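Local structure of 4-aminobutyrate transaminase (Acinetobacter baumannii, 6WOP) at residues A[337-342]-A[410-415]; A[346-351]-A[358-363]; A[196-201]-A[231-236]; A[122-127]-A[200-205]. The protein probably transfers the amino group of 4-aminobutyrate to 2-oxoglutarate, using pyridoxal 5'-phosphate as its cofactor, as a class-III aminotransferase. All coordinates share one frame; numbering follows the deposited sequence.

Interaction 1. Residues A[337-342]-A[410-415]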
loop_
_atom_site.group_PDB
_atom_site.type_symbol
_atom_site.label_atom_id
_atom_site.label_comp_id
_atom_site.label_asym_id
_atom_site.label_seq_id
_atom_site.Cartn_x
_atom_site.Cartn_y
_atom_site.Cartn_z
ATOM N N LYS A 337 42.094 -20.829 3.984
ATOM C CA LYS A 337 42.649 -20.886 5.348
ATOM C C LYS A 337 44.152 -20.643 5.343
ATOM O O LYS A 337 44.704 -20.006 6.254
ATOM C CB LYS A 337 42.328 -22.235 5.985
ATOM C CG LYS A 337 41.079 -22.157 6.843
ATOM C CD LYS A 337 40.103 -23.297 6.567
ATOM C CE LYS A 337 40.376 -24.505 7.501
ATOM N NZ LYS A 337 39.185 -25.449 7.531
ATOM N N ASP A 338 44.850 -21.067 4.292
ATOM C CA ASP A 338 46.268 -20.743 4.168
ATOM C C ASP A 338 46.476 -19.241 3.996
ATOM O O ASP A 338 47.392 -18.660 4.592
ATOM C CB ASP A 338 46.857 -21.497 2.981
ATOM C CG ASP A 338 48.350 -21.500 3.006
ATOM O OD1 ASP A 338 48.906 -21.675 4.102
ATOM O OD2 ASP A 338 48.974 -21.342 1.935
ATOM N N ILE A 339 45.664 -18.612 3.134
ATOM C CA ILE A 339 45.694 -17.156 2.985
ATOM C C ILE A 339 45.463 -16.478 4.330
ATOM O O ILE A 339 46.161 -15.527 4.696
ATOM C CB ILE A 339 44.634 -16.708 1.964
ATOM C CG1 ILE A 339 45.115 -16.883 0.539
ATOM C CG2 ILE A 339 44.267 -15.254 2.168
ATOM C CD1 ILE A 339 43.933 -16.728 -0.397
ATOM N N GLN A 340 44.425 -16.916 5.052
ATOM C CA GLN A 340 44.148 -16.358 6.375
ATOM C C GLN A 340 45.362 -16.457 7.307
ATOM O O GLN A 340 45.572 -15.567 8.147
ATOM C CB GLN A 340 42.940 -17.063 6.989
ATOM C CG GLN A 340 42.438 -16.474 8.317
ATOM C CD GLN A 340 41.367 -17.350 8.912
ATOM O OE1 GLN A 340 41.406 -18.581 8.786
ATOM N NE2 GLN A 340 40.379 -16.725 9.538
ATOM N N GLN A 341 46.162 -17.532 7.195
ATOM C CA GLN A 341 47.361 -17.678 8.045
ATOM C C GLN A 341 48.498 -16.780 7.590
ATOM O O GLN A 341 49.086 -16.051 8.391
ATOM C CB GLN A 341 47.862 -19.121 8.064
ATOM C CG GLN A 341 47.117 -20.014 9.010
ATOM C CD GLN A 341 46.659 -21.296 8.345
ATOM O OE1 GLN A 341 47.114 -21.645 7.247
ATOM N NE2 GLN A 341 45.710 -21.987 8.980
ATOM N N ALA A 342 48.838 -16.865 6.309
ATOM C CA ALA A 342 49.922 -16.066 5.769
ATOM C C ALA A 342 49.659 -14.568 5.932
ATOM O O ALA A 342 50.611 -13.786 5.915
ATOM C CB ALA A 342 50.148 -16.467 4.292
ATOM N N ILE A 410 46.534 -17.416 -8.503
ATOM C CA ILE A 410 46.402 -15.982 -8.733
ATOM C C ILE A 410 45.738 -15.314 -7.528
ATOM O O ILE A 410 46.139 -14.217 -7.111
ATOM C CB ILE A 410 45.604 -15.726 -10.028
ATOM C CG1 ILE A 410 46.370 -16.277 -11.260
ATOM C CG2 ILE A 410 45.307 -14.243 -10.201
ATOM C CD1 ILE A 410 45.408 -16.657 -12.423
ATOM N N LEU A 411 44.695 -15.956 -6.981
ATOM C CA LEU A 411 44.012 -15.426 -5.798
ATOM C C LEU A 411 45.008 -15.206 -4.675
ATOM O O LEU A 411 45.050 -14.129 -4.055
ATOM C CB LEU A 411 42.909 -16.402 -5.359
ATOM C CG LEU A 411 42.117 -16.087 -4.067
ATOM C CD1 LEU A 411 41.063 -15.005 -4.331
ATOM C CD2 LEU A 411 41.413 -17.313 -3.572
ATOM N N LYS A 412 45.855 -16.218 -4.416
ATOM C CA LYS A 412 46.851 -16.076 -3.354
ATOM C C LYS A 412 47.829 -14.939 -3.638
ATOM O O LYS A 412 48.238 -14.212 -2.719
ATOM C CB LYS A 412 47.610 -17.394 -3.171
ATOM C CG LYS A 412 46.726 -18.579 -2.897
ATOM C CD LYS A 412 47.302 -19.489 -1.793
ATOM C CE LYS A 412 48.534 -20.200 -2.219
ATOM N NZ LYS A 412 49.531 -20.314 -1.088
ATOM N N GLN A 413 48.249 -14.779 -4.891
ATOM C CA GLN A 413 49.150 -13.677 -5.204
ATOM C C GLN A 413 48.457 -12.346 -4.960
ATOM O O GLN A 413 49.072 -11.395 -4.455
ATOM C CB GLN A 413 49.640 -13.771 -6.651
ATOM C CG GLN A 413 50.546 -14.958 -6.919
ATOM C CD GLN A 413 50.517 -15.402 -8.398
ATOM O OE1 GLN A 413 49.847 -14.782 -9.253
ATOM N NE2 GLN A 413 51.201 -16.504 -8.691
ATOM N N GLY A 414 47.162 -12.264 -5.288
ATOM C CA GLY A 414 46.446 -11.025 -5.049
ATOM C C GLY A 414 46.414 -10.653 -3.585
ATOM O O GLY A 414 46.669 -9.504 -3.223
ATOM N N PHE A 415 46.096 -11.625 -2.724
ATOM C CA PHE A 415 46.133 -11.371 -1.286
ATOM C C PHE A 415 47.529 -10.977 -0.843
ATOM O O PHE A 415 47.680 -10.145 0.055
ATOM C CB PHE A 415 45.663 -12.591 -0.496
ATOM C CG PHE A 415 44.182 -12.667 -0.334
ATOM C CD1 PHE A 415 43.400 -13.303 -1.292
ATOM C CD2 PHE A 415 43.561 -12.104 0.763
ATOM C CE1 PHE A 415 42.016 -13.375 -1.146
ATOM C CE2 PHE A 415 42.158 -12.161 0.908
ATOM C CZ PHE A 415 41.404 -12.815 -0.019
#

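Interaction 2. Residues A[346-351]-A[358-363]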
loop_
_atom_site.group_PDB
_atom_site.type_symbol
_atom_site.label_atom_id
_atom_site.label_comp_id
_atom_site.label_asym_id
_atom_site.label_seq_id
_atom_site.Cartn_x
_atom_site.Cartn_y
_atom_site.Cartn_z
ATOM N N VAL A 346 43.483 -9.258 7.563
ATOM C CA VAL A 346 42.778 -9.208 6.291
ATOM C C VAL A 346 41.519 -10.076 6.295
ATOM O O VAL A 346 40.446 -9.607 5.945
ATOM C CB VAL A 346 43.717 -9.573 5.128
ATOM C CG1 VAL A 346 44.841 -8.579 5.078
ATOM C CG2 VAL A 346 44.213 -10.910 5.256
ATOM N N VAL A 347 41.678 -11.356 6.637
ATOM C CA VAL A 347 40.561 -12.294 6.538
ATOM C C VAL A 347 39.794 -12.319 7.854
ATOM O O VAL A 347 40.396 -12.505 8.914
ATOM C CB VAL A 347 41.053 -13.697 6.157
ATOM C CG1 VAL A 347 39.913 -14.691 6.263
ATOM C CG2 VAL A 347 41.564 -13.706 4.700
ATOM N N THR A 348 38.461 -12.124 7.800
ATOM C CA THR A 348 37.637 -12.171 9.010
ATOM C C THR A 348 36.711 -13.377 9.084
ATOM O O THR A 348 36.276 -13.728 10.190
ATOM C CB THR A 348 36.746 -10.931 9.160
ATOM O OG1 THR A 348 35.857 -10.830 8.031
ATOM C CG2 THR A 348 37.534 -9.664 9.321
ATOM N N ASP A 349 36.388 -14.003 7.954
ATOM C CA ASP A 349 35.477 -15.138 7.952
ATOM C C ASP A 349 35.713 -15.905 6.668
ATOM O O ASP A 349 36.090 -15.325 5.649
ATOM C CB ASP A 349 33.994 -14.724 8.006
ATOM C CG ASP A 349 33.074 -15.835 8.600
ATOM O OD1 ASP A 349 33.632 -16.917 8.971
ATOM O OD2 ASP A 349 31.814 -15.604 8.734
ATOM N N ILE A 350 35.459 -17.206 6.730
ATOM C CA ILE A 350 35.381 -18.080 5.564
ATOM C C ILE A 350 34.060 -18.826 5.686
ATOM O O ILE A 350 33.785 -19.409 6.733
ATOM C CB ILE A 350 36.556 -19.054 5.492
ATOM C CG1 ILE A 350 37.893 -18.273 5.323
ATOM C CG2 ILE A 350 36.314 -20.020 4.328
ATOM C CD1 ILE A 350 39.219 -19.055 5.536
ATOM N N ARG A 351 33.198 -18.732 4.674
ATOM C CA ARG A 351 31.901 -19.397 4.731
ATOM C C ARG A 351 31.788 -20.356 3.566
ATOM O O ARG A 351 32.276 -20.057 2.478
ATOM C CB ARG A 351 30.752 -18.395 4.673
ATOM C CG ARG A 351 30.807 -17.465 5.902
ATOM C CD ARG A 351 29.644 -16.489 5.940
ATOM N NE ARG A 351 29.762 -15.351 5.011
ATOM C CZ ARG A 351 30.395 -14.203 5.262
ATOM N NH1 ARG A 351 31.037 -14.004 6.425
ATOM N NH2 ARG A 351 30.395 -13.251 4.332
ATOM N N ALA A 358 32.754 -18.314 0.138
ATOM C CA ALA A 358 33.081 -16.895 0.157
ATOM C C ALA A 358 34.136 -16.622 1.214
ATOM O O ALA A 358 34.184 -17.297 2.241
ATOM C CB ALA A 358 31.850 -16.040 0.463
ATOM N N VAL A 359 34.920 -15.561 1.001
ATOM C CA VAL A 359 35.872 -15.061 1.990
ATOM C C VAL A 359 35.522 -13.604 2.310
ATOM O O VAL A 359 35.264 -12.806 1.402
ATOM C CB VAL A 359 37.324 -15.196 1.523
ATOM C CG1 VAL A 359 37.618 -14.294 0.326
ATOM C CG2 VAL A 359 38.275 -14.920 2.702
ATOM N N GLU A 360 35.427 -13.276 3.590
ATOM C CA GLU A 360 35.121 -11.902 3.993
ATOM C C GLU A 360 36.400 -11.235 4.466
ATOM O O GLU A 360 37.209 -11.837 5.202
ATOM C CB GLU A 360 34.073 -11.815 5.109
ATOM C CG GLU A 360 33.727 -10.348 5.480
ATOM C CD GLU A 360 32.405 -10.257 6.201
ATOM O OE1 GLU A 360 32.114 -9.247 6.887
ATOM O OE2 GLU A 360 31.677 -11.249 6.109
ATOM N N LEU A 361 36.595 -10.000 4.039
ATOM C CA LEU A 361 37.800 -9.270 4.394
ATOM C C LEU A 361 37.422 -8.129 5.322
ATOM O O LEU A 361 36.247 -7.788 5.461
ATOM C CB LEU A 361 38.526 -8.766 3.131
ATOM C CG LEU A 361 39.092 -9.814 2.134
ATOM C CD1 LEU A 361 38.076 -10.368 1.209
ATOM C CD2 LEU A 361 40.147 -9.191 1.262
ATOM N N GLU A 362 38.428 -7.551 5.962
ATOM C CA GLU A 362 38.121 -6.461 6.887
ATOM C C GLU A 362 37.421 -5.306 6.186
ATOM O O GLU A 362 36.465 -4.730 6.714
ATOM C CB GLU A 362 39.386 -5.978 7.580
ATOM C CG GLU A 362 39.358 -6.398 8.999
ATOM C CD GLU A 362 40.675 -6.275 9.661
ATOM O OE1 GLU A 362 41.448 -5.371 9.237
ATOM O OE2 GLU A 362 40.929 -7.078 10.598
ATOM N N THR A 363 37.755 -5.054 4.939
ATOM C CA THR A 363 37.470 -3.807 4.267
ATOM C C THR A 363 37.128 -4.049 2.804
ATOM O O THR A 363 37.691 -4.952 2.178
ATOM C CB THR A 363 38.727 -2.971 4.427
ATOM O OG1 THR A 363 38.715 -2.351 5.719
ATOM C CG2 THR A 363 38.898 -2.031 3.362
HETATM O O HOH W 1 34.338 -8.558 8.535
#

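Interaction 3. Residues A[196-201]-A[231-236]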
loop_
_atom_site.group_PDB
_atom_site.type_symbol
_atom_site.label_atom_id
_atom_site.label_comp_id
_atom_site.label_asym_id
_atom_site.label_seq_id
_atom_site.Cartn_x
_atom_site.Cartn_y
_atom_site.Cartn_z
ATOM N N ILE A 196 2.492 -7.345 11.863
ATOM C CA ILE A 196 1.492 -8.093 11.097
ATOM C C ILE A 196 1.143 -9.372 11.851
ATOM O O ILE A 196 2.034 -10.138 12.253
ATOM C CB ILE A 196 1.970 -8.425 9.664
ATOM C CG1 ILE A 196 0.819 -9.121 8.922
ATOM C CG2 ILE A 196 3.351 -9.273 9.653
ATOM C CD1 ILE A 196 1.068 -9.333 7.388
ATOM N N ALA A 197 -0.150 -9.629 12.046
ATOM C CA ALA A 197 -0.548 -10.816 12.775
ATOM C C ALA A 197 -0.150 -12.085 12.010
ATOM O O ALA A 197 -0.160 -12.123 10.778
ATOM C CB ALA A 197 -2.050 -10.819 13.044
ATOM N N PRO A 198 0.184 -13.169 12.728
ATOM C CA PRO A 198 0.572 -14.396 11.999
ATOM C C PRO A 198 -0.486 -14.845 10.985
ATOM O O PRO A 198 -0.134 -15.341 9.912
ATOM C CB PRO A 198 0.775 -15.439 13.130
ATOM C CG PRO A 198 1.022 -14.655 14.355
ATOM C CD PRO A 198 0.236 -13.344 14.198
ATOM N N HIS A 199 -1.791 -14.682 11.278
ATOM C CA HIS A 199 -2.793 -15.200 10.352
ATOM C C HIS A 199 -3.006 -14.261 9.172
ATOM O O HIS A 199 -3.864 -14.528 8.311
ATOM C CB HIS A 199 -4.112 -15.500 11.128
ATOM C CG HIS A 199 -4.024 -16.704 12.027
ATOM N ND1 HIS A 199 -4.950 -16.982 13.014
ATOM C CD2 HIS A 199 -3.121 -17.717 12.066
ATOM C CE1 HIS A 199 -4.624 -18.110 13.620
ATOM N NE2 HIS A 199 -3.518 -18.575 13.064
ATOM N N ASP A 200 -2.238 -13.176 9.087
ATOM C CA ASP A 200 -2.199 -12.415 7.841
ATOM C C ASP A 200 -0.920 -12.635 7.051
ATOM O O ASP A 200 -0.679 -11.889 6.091
ATOM C CB ASP A 200 -2.345 -10.925 8.119
ATOM C CG ASP A 200 -3.771 -10.539 8.368
ATOM O OD1 ASP A 200 -4.611 -10.861 7.512
ATOM O OD2 ASP A 200 -4.038 -9.938 9.424
ATOM N N VAL A 201 -0.045 -13.539 7.489
ATOM C CA VAL A 201 1.231 -13.792 6.795
ATOM C C VAL A 201 1.030 -15.004 5.890
ATOM O O VAL A 201 0.746 -16.099 6.377
ATOM C CB VAL A 201 2.404 -14.031 7.782
ATOM C CG1 VAL A 201 3.727 -14.362 7.056
ATOM C CG2 VAL A 201 2.624 -12.816 8.705
ATOM N N ASP A 231 4.223 -23.996 10.789
ATOM C CA ASP A 231 3.187 -25.017 10.928
ATOM C C ASP A 231 2.149 -24.585 11.950
ATOM O O ASP A 231 0.942 -24.792 11.755
ATOM C CB ASP A 231 3.769 -26.357 11.383
ATOM C CG ASP A 231 4.721 -26.990 10.351
ATOM O OD1 ASP A 231 4.776 -26.572 9.171
ATOM O OD2 ASP A 231 5.454 -27.902 10.764
ATOM N N LYS A 232 2.608 -23.985 12.991
ATOM C CA LYS A 232 1.755 -23.524 14.049
ATOM C C LYS A 232 0.772 -22.463 13.585
ATOM O O LYS A 232 -0.330 -22.411 14.034
ATOM C CB LYS A 232 2.648 -22.983 15.129
ATOM C CG LYS A 232 1.997 -22.423 16.326
ATOM C CD LYS A 232 3.059 -21.737 17.146
ATOM C CE LYS A 232 2.489 -21.218 18.440
ATOM N NZ LYS A 232 3.561 -20.863 19.400
ATOM N N HIS A 233 1.212 -21.612 12.682
ATOM C CA HIS A 233 0.384 -20.494 12.212
ATOM C C HIS A 233 -0.203 -20.671 10.811
ATOM O O HIS A 233 -0.833 -19.731 10.308
ATOM C CB HIS A 233 1.212 -19.203 12.255
ATOM C CG HIS A 233 1.605 -18.817 13.649
ATOM N ND1 HIS A 233 0.687 -18.667 14.670
ATOM C CD2 HIS A 233 2.815 -18.518 14.184
ATOM C CE1 HIS A 233 1.317 -18.316 15.785
ATOM N NE2 HIS A 233 2.609 -18.215 15.516
ATOM N N GLY A 234 -0.003 -21.824 10.161
ATOM C CA GLY A 234 -0.533 -21.988 8.827
ATOM C C GLY A 234 0.180 -21.155 7.787
ATOM O O GLY A 234 -0.383 -20.903 6.728
ATOM N N ILE A 235 1.410 -20.722 8.057
ATOM C CA ILE A 235 2.183 -19.914 7.114
ATOM C C ILE A 235 2.967 -20.867 6.197
ATOM O O ILE A 235 3.459 -21.892 6.679
ATOM C CB ILE A 235 3.140 -18.984 7.886
ATOM C CG1 ILE A 235 2.345 -18.023 8.821
ATOM C CG2 ILE A 235 4.065 -18.210 6.898
ATOM C CD1 ILE A 235 3.199 -17.388 9.848
ATOM N N LEU A 236 3.160 -20.514 4.911
ATOM C CA LEU A 236 4.057 -21.321 4.072
ATOM C C LEU A 236 5.537 -20.965 4.205
ATOM O O LEU A 236 5.916 -19.801 4.314
ATOM C CB LEU A 236 3.696 -21.190 2.587
ATOM C CG LEU A 236 2.277 -21.731 2.354
ATOM C CD1 LEU A 236 1.836 -21.343 0.941
ATOM C CD2 LEU A 236 2.112 -23.293 2.563
#

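Interaction 4. Residues A[122-127]-A[200-205]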
loop_
_atom_site.group_PDB
_atom_site.type_symbol
_atom_site.label_atom_id
_atom_site.label_comp_id
_atom_site.label_asym_id
_atom_site.label_seq_id
_atom_site.Cartn_x
_atom_site.Cartn_y
_atom_site.Cartn_z
ATOM N N ILE A 122 1.323 -17.730 -5.455
ATOM C CA ILE A 122 0.769 -19.041 -5.087
ATOM C C ILE A 122 0.493 -19.106 -3.581
ATOM O O ILE A 122 -0.573 -19.561 -3.128
ATOM C CB ILE A 122 1.784 -20.108 -5.541
ATOM C CG1 ILE A 122 1.782 -20.238 -7.082
ATOM C CG2 ILE A 122 1.550 -21.523 -4.838
ATOM C CD1 ILE A 122 3.065 -21.039 -7.520
ATOM N N ALA A 123 1.442 -18.654 -2.783
ATOM C CA ALA A 123 1.257 -18.676 -1.326
ATOM C C ALA A 123 0.111 -17.774 -0.891
ATOM O O ALA A 123 -0.662 -18.134 0.003
ATOM C CB ALA A 123 2.538 -18.228 -0.637
ATOM N N ARG A 124 0.020 -16.579 -1.472
ATOM C CA ARG A 124 -1.093 -15.697 -1.146
ATOM C C ARG A 124 -2.399 -16.375 -1.502
ATOM O O ARG A 124 -3.344 -16.353 -0.724
ATOM C CB ARG A 124 -1.000 -14.392 -1.901
ATOM C CG ARG A 124 -0.032 -13.353 -1.303
ATOM C CD ARG A 124 -0.497 -11.988 -1.768
ATOM N NE ARG A 124 0.264 -10.825 -1.271
ATOM C CZ ARG A 124 -0.081 -9.577 -1.622
ATOM N NH1 ARG A 124 -1.131 -9.393 -2.419
ATOM N NH2 ARG A 124 0.614 -8.528 -1.195
ATOM N N CYS A 125 -2.459 -17.009 -2.665
ATOM C CA CYS A 125 -3.681 -17.652 -3.116
ATOM C C CYS A 125 -4.051 -18.788 -2.157
ATOM O O CYS A 125 -5.194 -18.888 -1.718
ATOM C CB CYS A 125 -3.512 -18.153 -4.577
ATOM S SG CYS A 125 -4.904 -19.237 -5.085
ATOM N N TYR A 126 -3.075 -19.662 -1.878
ATOM C CA TYR A 126 -3.346 -20.855 -1.056
ATOM C C TYR A 126 -3.799 -20.481 0.354
ATOM O O TYR A 126 -4.723 -21.098 0.910
ATOM C CB TYR A 126 -2.087 -21.746 -0.985
ATOM C CG TYR A 126 -2.327 -22.998 -0.142
ATOM C CD1 TYR A 126 -3.041 -24.079 -0.669
ATOM C CD2 TYR A 126 -1.856 -23.085 1.167
ATOM C CE1 TYR A 126 -3.253 -25.225 0.085
ATOM C CE2 TYR A 126 -2.085 -24.215 1.924
ATOM C CZ TYR A 126 -2.772 -25.274 1.376
ATOM O OH TYR A 126 -2.995 -26.401 2.124
ATOM N N THR A 127 -3.145 -19.490 0.963
ATOM C CA THR A 127 -3.462 -19.122 2.331
ATOM C C THR A 127 -4.582 -18.097 2.413
ATOM O O THR A 127 -5.199 -17.928 3.490
ATOM C CB THR A 127 -2.204 -18.581 3.043
ATOM O OG1 THR A 127 -1.783 -17.372 2.399
ATOM C CG2 THR A 127 -0.973 -19.565 2.988
ATOM N N ASP A 200 -2.238 -13.176 9.087
ATOM C CA ASP A 200 -2.199 -12.415 7.841
ATOM C C ASP A 200 -0.920 -12.635 7.051
ATOM O O ASP A 200 -0.679 -11.889 6.091
ATOM C CB ASP A 200 -2.345 -10.925 8.119
ATOM C CG ASP A 200 -3.771 -10.539 8.368
ATOM O OD1 ASP A 200 -4.611 -10.861 7.512
ATOM O OD2 ASP A 200 -4.038 -9.938 9.424
ATOM N N VAL A 201 -0.045 -13.539 7.489
ATOM C CA VAL A 201 1.231 -13.792 6.795
ATOM C C VAL A 201 1.030 -15.004 5.890
ATOM O O VAL A 201 0.746 -16.099 6.377
ATOM C CB VAL A 201 2.404 -14.031 7.782
ATOM C CG1 VAL A 201 3.727 -14.362 7.056
ATOM C CG2 VAL A 201 2.624 -12.816 8.705
ATOM N N ALA A 202 1.229 -14.816 4.567
ATOM C CA ALA A 202 1.140 -15.913 3.601
ATOM C C ALA A 202 2.386 -16.783 3.618
ATOM O O ALA A 202 2.285 -18.017 3.537
ATOM C CB ALA A 202 0.931 -15.384 2.162
ATOM N N ALA A 203 3.570 -16.181 3.680
ATOM C CA ALA A 203 4.773 -16.977 3.565
ATOM C C ALA A 203 5.910 -16.290 4.275
ATOM O O ALA A 203 5.971 -15.048 4.341
ATOM C CB ALA A 203 5.196 -17.204 2.092
ATOM N N ILE A 204 6.848 -17.120 4.749
ATOM C CA ILE A 204 8.193 -16.675 5.127
ATOM C C ILE A 204 9.160 -17.183 4.087
ATOM O O ILE A 204 9.197 -18.400 3.795
ATOM C CB ILE A 204 8.591 -17.196 6.517
ATOM C CG1 ILE A 204 7.592 -16.658 7.521
ATOM C CG2 ILE A 204 10.065 -16.747 6.859
ATOM C CD1 ILE A 204 7.906 -16.933 9.094
ATOM N N VAL A 205 9.967 -16.274 3.546
ATOM C CA VAL A 205 10.790 -16.588 2.376
ATOM C C VAL A 205 12.247 -16.344 2.716
ATOM O O VAL A 205 12.606 -15.235 3.151
ATOM C CB VAL A 205 10.396 -15.724 1.167
ATOM C CG1 VAL A 205 11.292 -16.167 -0.075
ATOM C CG2 VAL A 205 8.883 -15.855 0.952
#

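Interaction 1. Residues A[337-342]-A[410-415]
Ile-339 and Phe-415 join two near-parallel helices, 321-342 and 401-416, in a mostly apolar helix-helix contact bordered by one salt bridge. The segment axes run 10.5 Å apart at an angle of 20°. Ile-339 does most of the bridging, meeting Leu-411, Lys-412 and Phe-415. Its CG2 sits over one face of the Phe-415 ring, displaced toward the rim, 3.8 Å from the ring centroid in a CH-pi contact; the nearest ring atom is CD2, at 3.5 Å from CG2. The delta methyl lies over the same face, on the CD1 side of the ring, with Ile-339 CD1 3.6 Å from Phe-415 CD1, and it also meets Leu-411 CD2 at 4.1 Å. Chi1 (-81°) sets CG2 of the isoleucine anti to the backbone N, over the ring, and chi2 (167°) carries its CD1 outward. These helices pack on the mixed sheet of this class-III aminotransferase fold that holds strands 347-353 and 356-361: Phe-415 also rests on Val-359 and Leu-361, and Ile-339 on Val-347. Val-370 of helix 364-376 touches both Leu-411 and Phe-415. At the partly exposed border, the Lys-412 chain bends past Ile-339, its CD 4.1 Å from Ile-339 CG1, and ends in a salt bridge whose hydrogen bond is weak, NZ lying 3.2 Å from Asp-338 OD2.

Interaction 2. Residues A[346-351]-A[358-363]
Arg-351 and Glu-360 meet through a single carboxylate oxygen: NH1 and NH2 of the arginine both donate to Glu-360 OE2, at 2.8 and 3.0 Å. The two donors come from opposite faces of the carboxylate plane, which is turned 79° from the guanidinium, while OE2 itself lies close to the guanidinium plane. NH1 has a second carboxylate, Asp-349 OD2 at 2.9 Å, so one arginine nitrogen links two acids whose like charges it probably helps to offset. A bend at chi3 (-77°) turns NE aside from the extended chain, and chi4 then swings CZ toward Glu-360. Further along, Thr-348 OG1 and Glu-360 OE1 share a water, which donates to OE1 at 2.9 Å. On the other face of the sheet, Val-347 CG1 packs against Val-359 CG2 at 3.9 Å, and Ile-350 lies beside the same valine.

Backbone bonds hold the two strands in register around these side chains. Arg-351 and Ala-358 exchange N-H and C=O in an antiparallel hydrogen-bonded pair, and Glu-360 N donates to Asp-349 O at 3.0 Å. Glu-360 O takes the Thr-348 N-H at 2.9 Å in a nearly straight bond, 173° at the hydrogen. In the second shell, Lys-177 adds a salt bridge to Glu-360 OE2, Gly-214 O accepts from Arg-351 NH2, and Asn-389 ND2 donates to Glu-360 OE1. With Thr-348 and Asp-349 both facing Glu-360, this is a classic beta bulge in the antiparallel hairpin of strands 347-353 and 356-361, part of a mixed sheet in which 347-353 is an outermost strand within this chain.

Interaction 3. Residues A[196-201]-A[231-236]
Pro-198 and His-233 pack where two connections meet, just before strands 201-206 and 236-240 begin: the short 3-10 turn 198-200 leads into strand 201-206, and a Schellman motif ends helix 220-233, with Gly-234 at positive phi, before strand 236-240. Both strands are parallel neighbours in the mixed sheet that holds them, in the pyridoxal-phosphate-dependent transferase fold, so the contact joins the approaches to adjacent strands.

The ring contact is a CH-pi interaction. Pro-198 CB lies over the His-233 imidazole, offset toward the rim, 3.6 Å from the ring centroid and 17° off its normal; CG of the proline leans toward CE1. The opposite face of the same imidazole carries Lys-232 CD, which sandwiches the ring between two aliphatic groups, and Phe-192 of helix 181-194 meets it edge-to-face.

Apolar packing joins Ile-235 CG2 to Val-201 CG1 at 3.9 Å. Phe-192 also touches Pro-198, Val-201 and Ile-235.

Polar links come from outside the two segments, as Arg-129 NH1 donates to both Val-201 O and His-233 O and so ties the two backbones together.

Van der Waals contacts with the backbone complete the interface. Ile-235 CG1, beside its own backbone N (chi1 -60°), lies 3.8 Å from Pro-198 O and 3.5 Å from Val-201 O.

Interaction 4. Residues A[122-127]-A[200-205]
Ala-202 CB points into the last turn of helix 112-127 and meets Thr-127, Ala-123 and Arg-124 there. Thr-127 comes closest: its OG1 is 3.4 Å from Ala-202 CB, while CG2 lies 3.6 Å from Ala-202 O. OG1 stands between the backbone N and the carbonyl carbon (chi1 64°), a rotamer that lets the hydroxyl fold back onto its own helix and donate to Ala-123 O at 2.8 Å. That carbonyl also takes the Thr-127 N-H, the two donors approaching from opposite faces of its plane. Ala-123 CB faces the strand and touches Ala-203 CB at 3.9 Å. Arg-124 starts away from the strand, with CA 3.9 Å and CG 4.1 Å from Ala-202 CB; the chain runs extended to NE, and NH1 bonds to Val-162 O and Phe-160 O of the third subunit. Leu-236 of the adjacent strand packs on Ala-123 and Thr-127, placing the helix against the mixed sheet of the aminotransferase fold that holds both strands. Small side chains allow the close approach, and the threonine hydroxyl is satisfied by Ala-123 O and by Arg-129 N just past the helix, leaving van der Waals packing to join helix and strand.

From the N terminus, interaction 4 comes first, bringing helix 112-127 back against strand 201-206 across 72 residues. Interaction 3 overlaps its second segment, sharing Asp-200 and Val-201, and closes a shorter loop that brings strand 236-240 alongside; Leu-236 probably makes backbone hydrogen bonds to Ala-202 and Ile-204, joining both contacts in the mixed sheet of those strands. Much later, interaction 1 closes a 67-residue loop between helices 321-342 and 401-416, and within that loop lies the hairpin of interaction 2. Those two touch, Lys-337 packing on Ile-350, whereas interactions 1 and 3 lie on opposite sides of the chain's centre, their own centres about 47 Å apart.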